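Local coordinates for protein probable TonB-dependent siderophore receptor PirA (Acinetobacter baumannii, PDB 5FR8) that probably starts iron uptake across the outer membrane by binding iron-chelating siderophores and may recognise ferric enterobactin with micromolar affinity, at residues 534-539 against 576-581; 611-616 against 648-653. One frame throughout, in Å; residues are numbered along the deposited sequence.

The two contacts illustrate two kinds of meeting in a TonB-dependent receptor, one within the barrel wall and one between its loops. Interaction 1 pairs neighbouring barrel strands 525-541 and 564-591. Interaction 2, which comes after it in sequence, joins the loop following strand 594-608 to the loop following strand 635-648. Their centres lie about 14 Å apart on the same side of the chain's centre. Leu615 connects them: its CD1 packs 3.7 Å from Ile580 CG1, and its methyls also meet Ala578 and Tyr536. Leu615 thus lies on the wall face that also touches Met90 of the plug, and the next residue, Ser616, is hydrogen-bonded to Asp86 of the plug.

Interaction 1: 534-539 against 576-581; sequences NDYKDK and PKALIQ
Asn534 and Ile580 form an antiparallel hydrogen-bonded pair, in which Asn534 N donates to Ile580 O at 2.8 Å. The return bond, from Ile580 N to Asn534 O, is straighter, with 169° at the hydrogen. Their CB atoms stand beside each other, 4.1 Å from Asn534 CB to Ile580 CB, on the face turned to Met90 of the plug.

Asp535 opposes Leu579 on the other face, in a non-hydrogen-bonded pair; Asp535 forms a salt bridge with Arg533, while Leu579 CD1 reaches back to 3.8 Å from Asn534 O. Tyr536 restores the hydrogen-bonded pattern with Ala578: Ala578 N gives to Tyr536 O at 2.8 Å, and Tyr536 N to Ala578 O. Tyr536 CG is anti to the backbone N (chi1 179°). Beyond CB, which meets Ala578 CB, the ring leads away from the partner strand, and its hydroxyl is hydrogen-bonded to Glu509 and weakly to Asn94 of the plug.

Lys537 faces Lys577 and adds a CA-H...O contact, 3.4 Å from Lys537 CA to Pro576 O. A bend at its end (chi4 -58°) brings Lys537 NZ over the carboxylate of Asp538, forming a salt bridge of 2.7 Å to OD2. At Asp538 the chain turns a corner, as it does at Pro576, and Asp538 N still donates to Pro576 O at 3.0 Å.

Five backbone bonds, none using a side-chain atom, join the strands. Asp535 and Lys577, their charged atoms not touching, may attract at longer range, whereas Lys537 and Lys577 would repel.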
ATOM      1  N   ASN A 534      12.309  -2.651 -13.800  1.00 58.29           N
ATOM      2  CA  ASN A 534      12.089  -1.241 -13.530  1.00 56.38           C
ATOM      3  C   ASN A 534      13.403  -0.563 -13.200  1.00 55.34           C
ATOM      4  O   ASN A 534      14.172  -1.028 -12.347  1.00 52.69           O
ATOM      5  CB  ASN A 534      11.185  -1.032 -12.313  1.00 57.08           C
ATOM      6  CG  ASN A 534       9.838  -1.689 -12.444  1.00 56.34           C
ATOM      7  OD1 ASN A 534       9.421  -2.116 -13.537  1.00 62.05           O
ATOM      8  ND2 ASN A 534       9.157  -1.811 -11.315  1.00 52.96           N
ATOM      9  N   ASP A 535      13.629   0.565 -13.853  1.00 56.43           N
ATOM     10  CA  ASP A 535      14.735   1.441 -13.532  1.00 58.19           C
ATOM     11  C   ASP A 535      14.216   2.655 -12.830  1.00 55.72           C
ATOM     12  O   ASP A 535      13.760   3.607 -13.452  1.00 61.35           O
ATOM     13  CB  ASP A 535      15.457   1.853 -14.782  1.00 60.99           C
ATOM     14  CG  ASP A 535      16.287   0.765 -15.311  1.00 64.25           C
ATOM     15  OD1 ASP A 535      15.735  -0.186 -15.897  1.00 66.83           O
ATOM     16  OD2 ASP A 535      17.503   0.858 -15.110  1.00 73.29           O
ATOM     17  N   TYR A 536      14.334   2.607 -11.524  1.00 53.30           N
ATOM     18  CA  TYR A 536      13.688   3.523 -10.640  1.00 55.22           C
ATOM     19  C   TYR A 536      14.678   4.634 -10.346  1.00 59.35           C
ATOM     20  O   TYR A 536      15.764   4.384  -9.804  1.00 67.75           O
ATOM     21  CB  TYR A 536      13.308   2.744  -9.383  1.00 54.44           C
ATOM     22  CG  TYR A 536      12.612   3.499  -8.270  1.00 55.40           C
ATOM     23  CD1 TYR A 536      12.019   4.732  -8.467  1.00 58.71           C
ATOM     24  CD2 TYR A 536      12.520   2.948  -7.018  1.00 57.03           C
ATOM     25  CE1 TYR A 536      11.368   5.383  -7.441  1.00 56.42           C
ATOM     26  CE2 TYR A 536      11.890   3.601  -5.991  1.00 55.36           C
ATOM     27  CZ  TYR A 536      11.318   4.811  -6.205  1.00 55.05           C
ATOM     28  OH  TYR A 536      10.695   5.435  -5.164  1.00 55.82           O
ATOM     29  N   LYS A 537      14.290   5.857 -10.698  1.00 58.41           N
ATOM     30  CA  LYS A 537      15.198   7.005 -10.754  1.00 61.12           C
ATOM     31  C   LYS A 537      14.849   8.112  -9.745  1.00 59.58           C
ATOM     32  O   LYS A 537      13.685   8.348  -9.447  1.00 58.38           O
ATOM     33  CB  LYS A 537      15.130   7.574 -12.173  1.00 69.31           C
ATOM     34  CG  LYS A 537      16.002   8.790 -12.454  1.00 75.07           C
ATOM     35  CD  LYS A 537      15.755   9.281 -13.857  1.00 77.24           C
ATOM     36  CE  LYS A 537      16.873  10.190 -14.328  1.00 82.52           C
ATOM     37  NZ  LYS A 537      16.998  11.336 -13.405  1.00 80.33           N
ATOM     38  N   ASP A 538      15.859   8.789  -9.216  1.00 59.68           N
ATOM     39  CA  ASP A 538      15.636   9.907  -8.298  1.00 60.20           C
ATOM     40  C   ASP A 538      14.683   9.606  -7.127  1.00 57.71           C
ATOM     41  O   ASP A 538      13.876  10.453  -6.737  1.00 56.02           O
ATOM     42  CB  ASP A 538      15.120  11.100  -9.089  1.00 62.41           C
ATOM     43  CG  ASP A 538      16.202  11.755  -9.918  1.00 65.70           C
ATOM     44  OD1 ASP A 538      17.356  11.866  -9.442  1.00 70.87           O
ATOM     45  OD2 ASP A 538      15.897  12.156 -11.052  1.00 67.15           O
ATOM     46  N   LYS A 539      14.777   8.414  -6.550  1.00 54.60           N
ATOM     47  CA  LYS A 539      13.966   8.098  -5.371  1.00 54.37           C
ATOM     48  C   LYS A 539      14.361   9.003  -4.232  1.00 53.54           C
ATOM     49  O   LYS A 539      15.540   9.264  -4.041  1.00 51.81           O
ATOM     50  CB  LYS A 539      14.201   6.672  -4.904  1.00 54.74           C
ATOM     51  CG  LYS A 539      13.530   6.363  -3.593  1.00 54.67           C
ATOM     52  CD  LYS A 539      13.673   4.896  -3.278  1.00 55.27           C
ATOM     53  CE  LYS A 539      12.460   4.352  -2.544  1.00 53.75           C
ATOM     54  NZ  LYS A 539      12.529   4.608  -1.102  1.00 51.05           N
ATOM     55  N   PRO A 576      20.272   8.786  -7.333  1.00 51.32           N
ATOM     56  CA  PRO A 576      20.171   8.555  -8.779  1.00 50.27           C
ATOM     57  C   PRO A 576      19.394   7.321  -9.248  1.00 51.74           C
ATOM     58  O   PRO A 576      18.459   7.484 -10.050  1.00 52.87           O
ATOM     59  CB  PRO A 576      21.643   8.508  -9.231  1.00 49.94           C
ATOM     60  CG  PRO A 576      22.344   9.386  -8.261  1.00 49.54           C
ATOM     61  CD  PRO A 576      21.666   9.057  -6.945  1.00 50.44           C
ATOM     62  N   LYS A 577      19.769   6.113  -8.823  1.00 53.07           N
ATOM     63  CA  LYS A 577      19.150   4.896  -9.397  1.00 55.91           C
ATOM     64  C   LYS A 577      19.007   3.687  -8.504  1.00 54.33           C
ATOM     65  O   LYS A 577      19.906   3.363  -7.720  1.00 49.96           O
ATOM     66  CB  LYS A 577      19.876   4.457 -10.665  1.00 60.57           C
ATOM     67  CG  LYS A 577      18.991   4.604 -11.893  1.00 73.40           C
ATOM     68  CD  LYS A 577      19.773   4.904 -13.170  1.00 81.16           C
ATOM     69  CE  LYS A 577      18.880   5.679 -14.131  1.00 91.89           C
ATOM     70  NZ  LYS A 577      19.503   5.784 -15.476  1.00104.38           N
ATOM     71  N   ALA A 578      17.856   3.022  -8.630  1.00 53.70           N
ATOM     72  CA  ALA A 578      17.673   1.673  -8.075  1.00 52.44           C
ATOM     73  C   ALA A 578      17.318   0.776  -9.247  1.00 52.63           C
ATOM     74  O   ALA A 578      16.796   1.270 -10.259  1.00 53.65           O
ATOM     75  CB  ALA A 578      16.573   1.643  -7.019  1.00 48.12           C
ATOM     76  N   LEU A 579      17.631  -0.515  -9.127  1.00 50.06           N
ATOM     77  CA  LEU A 579      17.317  -1.488 -10.177  1.00 52.08           C
ATOM     78  C   LEU A 579      16.424  -2.601  -9.662  1.00 49.89           C
ATOM     79  O   LEU A 579      16.780  -3.319  -8.760  1.00 47.79           O
ATOM     80  CB  LEU A 579      18.584  -2.126 -10.768  1.00 52.43           C
ATOM     81  CG  LEU A 579      18.254  -3.314 -11.687  1.00 55.88           C
ATOM     82  CD1 LEU A 579      17.481  -2.856 -12.919  1.00 54.82           C
ATOM     83  CD2 LEU A 579      19.493  -4.084 -12.122  1.00 57.66           C
ATOM     84  N   ILE A 580      15.277  -2.765 -10.293  1.00 53.55           N
ATOM     85  CA  ILE A 580      14.431  -3.912 -10.039  1.00 53.54           C
ATOM     86  C   ILE A 580      14.303  -4.772 -11.297  1.00 57.21           C
ATOM     87  O   ILE A 580      14.187  -4.236 -12.432  1.00 54.36           O
ATOM     88  CB  ILE A 580      13.047  -3.446  -9.564  1.00 51.59           C
ATOM     89  CG1 ILE A 580      13.151  -2.942  -8.107  1.00 53.23           C
ATOM     90  CG2 ILE A 580      12.028  -4.556  -9.698  1.00 49.66           C
ATOM     91  CD1 ILE A 580      13.394  -4.008  -7.067  1.00 53.09           C
ATOM     92  N   GLN A 581      14.322  -6.095 -11.103  1.00 54.77           N
ATOM     93  CA  GLN A 581      14.192  -7.012 -12.241  1.00 59.07           C
ATOM     94  C   GLN A 581      13.773  -8.393 -11.799  1.00 57.30           C
ATOM     95  O   GLN A 581      14.115  -8.815 -10.698  1.00 56.69           O
ATOM     96  CB  GLN A 581      15.512  -7.106 -13.022  1.00 59.59           C
ATOM     97  CG  GLN A 581      15.377  -7.708 -14.419  1.00 59.33           C
ATOM     98  CD  GLN A 581      16.681  -7.717 -15.188  1.00 59.45           C
ATOM     99  OE1 GLN A 581      16.695  -7.866 -16.424  1.00 63.63           O
ATOM    100  NE2 GLN A 581      17.792  -7.554 -14.471  1.00 56.61           N
TER

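Interaction 2: 611-616 against 648-653; sequences TGNPLS and KSRQFA
Two extracellular loops of the barrel meet where the Asn613 amide is hydrogen-bonded to the backbone of Gln651 and Phe652. The loop segments run nearly opposite ways. Asn613 OD1 takes Phe652 N at 2.8 Å, in the carbonyl plane and on a lone pair, and also Gln651 N at 2.9 Å, tilted from that plane. Asn613 ND2 completes the match by donating to Phe652 O at 2.9 Å, with the acceptor lying close to the amide plane. CG lies beside the backbone N and anti to the carbonyl carbon (chi1 -80°), and the end of the side chain comes nearer the other loop.

Within its own segment, Asn613 N is tied to Thr611 OG1 in an ST turn. The Phe652 ring comes up to this turn, its CD2 lying 3.2 Å from Thr611 O, with Gly612 O at the ring edge; Gln651 CB sits over the centre of one face. Next along the chain, Pro614 CD lies 3.9 Å from Arg650 CA. The Asn613 and Arg650 side chains cross obliquely, amide and guanidinium planes 62° apart, without a hydrogen bond between them. Arg650 forms salt bridges to Glu658 and Glu654, the latter also accepting from Asn613 ND2.

Three hydrogen bonds therefore join one side-chain amide to the backbone of the other loop, and Glu654, shared by Asn613 ND2 and Arg650, probably helps offset the positive charge beside it.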
ATOM      1  N   THR A 611      23.891   2.521  -2.389  1.00 56.62           N
ATOM      2  CA  THR A 611      24.096   1.804  -1.148  1.00 55.49           C
ATOM      3  C   THR A 611      24.416   0.319  -1.340  1.00 56.20           C
ATOM      4  O   THR A 611      25.150  -0.261  -0.518  1.00 55.10           O
ATOM      5  CB  THR A 611      22.837   1.813  -0.316  1.00 59.55           C
ATOM      6  OG1 THR A 611      21.831   1.078  -1.021  1.00 64.05           O
ATOM      7  CG2 THR A 611      22.375   3.239  -0.008  1.00 57.39           C
ATOM      8  N   GLY A 612      23.847  -0.276  -2.407  1.00 53.16           N
ATOM      9  CA  GLY A 612      23.872  -1.730  -2.658  1.00 51.41           C
ATOM     10  C   GLY A 612      22.751  -2.490  -1.928  1.00 52.88           C
ATOM     11  O   GLY A 612      22.709  -3.723  -1.917  1.00 52.39           O
ATOM     12  N   ASN A 613      21.839  -1.770  -1.287  1.00 52.10           N
ATOM     13  CA  ASN A 613      20.800  -2.423  -0.494  1.00 50.77           C
ATOM     14  C   ASN A 613      19.522  -2.663  -1.287  1.00 51.19           C
ATOM     15  O   ASN A 613      19.255  -1.962  -2.258  1.00 52.19           O
ATOM     16  CB  ASN A 613      20.464  -1.564   0.706  1.00 49.46           C
ATOM     17  CG  ASN A 613      21.456  -1.714   1.842  1.00 51.79           C
ATOM     18  OD1 ASN A 613      22.066  -2.774   2.025  1.00 52.12           O
ATOM     19  ND2 ASN A 613      21.602  -0.655   2.639  1.00 51.78           N
ATOM     20  N   PRO A 614      18.711  -3.640  -0.862  1.00 48.79           N
ATOM     21  CA  PRO A 614      17.438  -3.824  -1.531  1.00 50.06           C
ATOM     22  C   PRO A 614      16.428  -2.742  -1.110  1.00 48.74           C
ATOM     23  O   PRO A 614      16.544  -2.169  -0.030  1.00 44.95           O
ATOM     24  CB  PRO A 614      16.981  -5.213  -1.061  1.00 49.62           C
ATOM     25  CG  PRO A 614      17.908  -5.618   0.029  1.00 48.93           C
ATOM     26  CD  PRO A 614      18.815  -4.471   0.339  1.00 49.17           C
ATOM     27  N   LEU A 615      15.466  -2.463  -1.981  1.00 49.51           N
ATOM     28  CA  LEU A 615      14.472  -1.439  -1.726  1.00 50.16           C
ATOM     29  C   LEU A 615      13.530  -1.901  -0.630  1.00 51.77           C
ATOM     30  O   LEU A 615      13.045  -1.113   0.148  1.00 53.82           O
ATOM     31  CB  LEU A 615      13.690  -1.132  -2.999  1.00 48.78           C
ATOM     32  CG  LEU A 615      14.539  -0.479  -4.100  1.00 57.59           C
ATOM     33  CD1 LEU A 615      13.766  -0.396  -5.425  1.00 61.19           C
ATOM     34  CD2 LEU A 615      14.987   0.924  -3.679  1.00 58.59           C
ATOM     35  N   SER A 616      13.292  -3.196  -0.558  1.00 55.02           N
ATOM     36  CA  SER A 616      12.171  -3.706   0.203  1.00 53.52           C
ATOM     37  C   SER A 616      12.344  -5.208   0.473  1.00 53.97           C
ATOM     38  O   SER A 616      12.585  -5.978  -0.419  1.00 55.26           O
ATOM     39  CB  SER A 616      10.918  -3.462  -0.604  1.00 53.45           C
ATOM     40  OG  SER A 616       9.915  -4.321  -0.158  1.00 58.92           O
ATOM     41  N   LYS A 648      16.486 -11.967   2.274  1.00 58.10           N
ATOM     42  CA  LYS A 648      17.722 -11.390   2.816  1.00 61.16           C
ATOM     43  C   LYS A 648      17.463 -10.010   3.406  1.00 65.44           C
ATOM     44  O   LYS A 648      16.557  -9.269   2.966  1.00 71.61           O
ATOM     45  CB  LYS A 648      18.837 -11.297   1.771  1.00 60.39           C
ATOM     46  CG  LYS A 648      18.440 -10.544   0.515  1.00 58.32           C
ATOM     47  CD  LYS A 648      19.604 -10.033  -0.316  1.00 57.08           C
ATOM     48  CE  LYS A 648      19.009  -9.497  -1.625  1.00 63.42           C
ATOM     49  NZ  LYS A 648      19.789  -8.405  -2.292  1.00 63.30           N
ATOM     50  N   SER A 649      18.271  -9.670   4.412  1.00 63.67           N
ATOM     51  CA  SER A 649      18.198  -8.377   5.057  1.00 58.55           C
ATOM     52  C   SER A 649      18.997  -7.379   4.258  1.00 57.71           C
ATOM     53  O   SER A 649      19.761  -7.772   3.377  1.00 60.53           O
ATOM     54  CB  SER A 649      18.858  -8.469   6.409  1.00 61.13           C
ATOM     55  OG  SER A 649      20.266  -8.469   6.245  1.00 57.67           O
ATOM     56  N   ARG A 650      18.840  -6.095   4.576  1.00 53.29           N
ATOM     57  CA  ARG A 650      19.751  -5.073   4.074  1.00 51.21           C
ATOM     58  C   ARG A 650      21.191  -5.587   4.277  1.00 51.23           C
ATOM     59  O   ARG A 650      21.474  -6.218   5.281  1.00 50.52           O
ATOM     60  CB  ARG A 650      19.539  -3.733   4.800  1.00 51.39           C
ATOM     61  CG  ARG A 650      18.269  -2.983   4.415  1.00 51.21           C
ATOM     62  CD  ARG A 650      17.994  -1.787   5.335  1.00 52.87           C
ATOM     63  NE  ARG A 650      19.026  -0.755   5.197  1.00 56.81           N
ATOM     64  CZ  ARG A 650      19.988  -0.516   6.086  1.00 58.16           C
ATOM     65  NH1 ARG A 650      20.048  -1.212   7.220  1.00 56.70           N
ATOM     66  NH2 ARG A 650      20.895   0.431   5.849  1.00 57.05           N
ATOM     67  N   GLN A 651      22.073  -5.338   3.306  1.00 50.08           N
ATOM     68  CA  GLN A 651      23.418  -5.902   3.301  1.00 52.53           C
ATOM     69  C   GLN A 651      24.519  -4.909   3.649  1.00 57.59           C
ATOM     70  O   GLN A 651      25.648  -5.339   3.954  1.00 59.05           O
ATOM     71  CB  GLN A 651      23.754  -6.484   1.932  1.00 51.28           C
ATOM     72  CG  GLN A 651      22.925  -7.697   1.562  1.00 53.22           C
ATOM     73  CD  GLN A 651      22.993  -8.801   2.599  1.00 55.71           C
ATOM     74  OE1 GLN A 651      24.067  -9.259   2.955  1.00 60.33           O
ATOM     75  NE2 GLN A 651      21.838  -9.209   3.112  1.00 55.85           N
ATOM     76  N   PHE A 652      24.227  -3.602   3.579  1.00 53.64           N
ATOM     77  CA  PHE A 652      25.293  -2.600   3.684  1.00 54.07           C
ATOM     78  C   PHE A 652      24.916  -1.422   4.568  1.00 51.82           C
ATOM     79  O   PHE A 652      23.856  -0.866   4.448  1.00 53.30           O
ATOM     80  CB  PHE A 652      25.719  -2.066   2.308  1.00 50.56           C
ATOM     81  CG  PHE A 652      26.204  -3.115   1.378  1.00 49.72           C
ATOM     82  CD1 PHE A 652      27.287  -3.900   1.705  1.00 47.19           C
ATOM     83  CD2 PHE A 652      25.547  -3.335   0.148  1.00 49.19           C
ATOM     84  CE1 PHE A 652      27.729  -4.877   0.835  1.00 46.29           C
ATOM     85  CE2 PHE A 652      25.985  -4.329  -0.714  1.00 47.36           C
ATOM     86  CZ  PHE A 652      27.083  -5.097  -0.367  1.00 45.80           C
ATOM     87  N   ALA A 653      25.852  -1.028   5.408  1.00 54.96           N
ATOM     88  CA  ALA A 653      25.659   0.036   6.354  1.00 57.15           C
ATOM     89  C   ALA A 653      25.515   1.374   5.670  1.00 56.07           C
ATOM     90  O   ALA A 653      26.226   1.636   4.690  1.00 54.51           O
ATOM     91  CB  ALA A 653      26.849   0.063   7.303  1.00 60.60           C
TER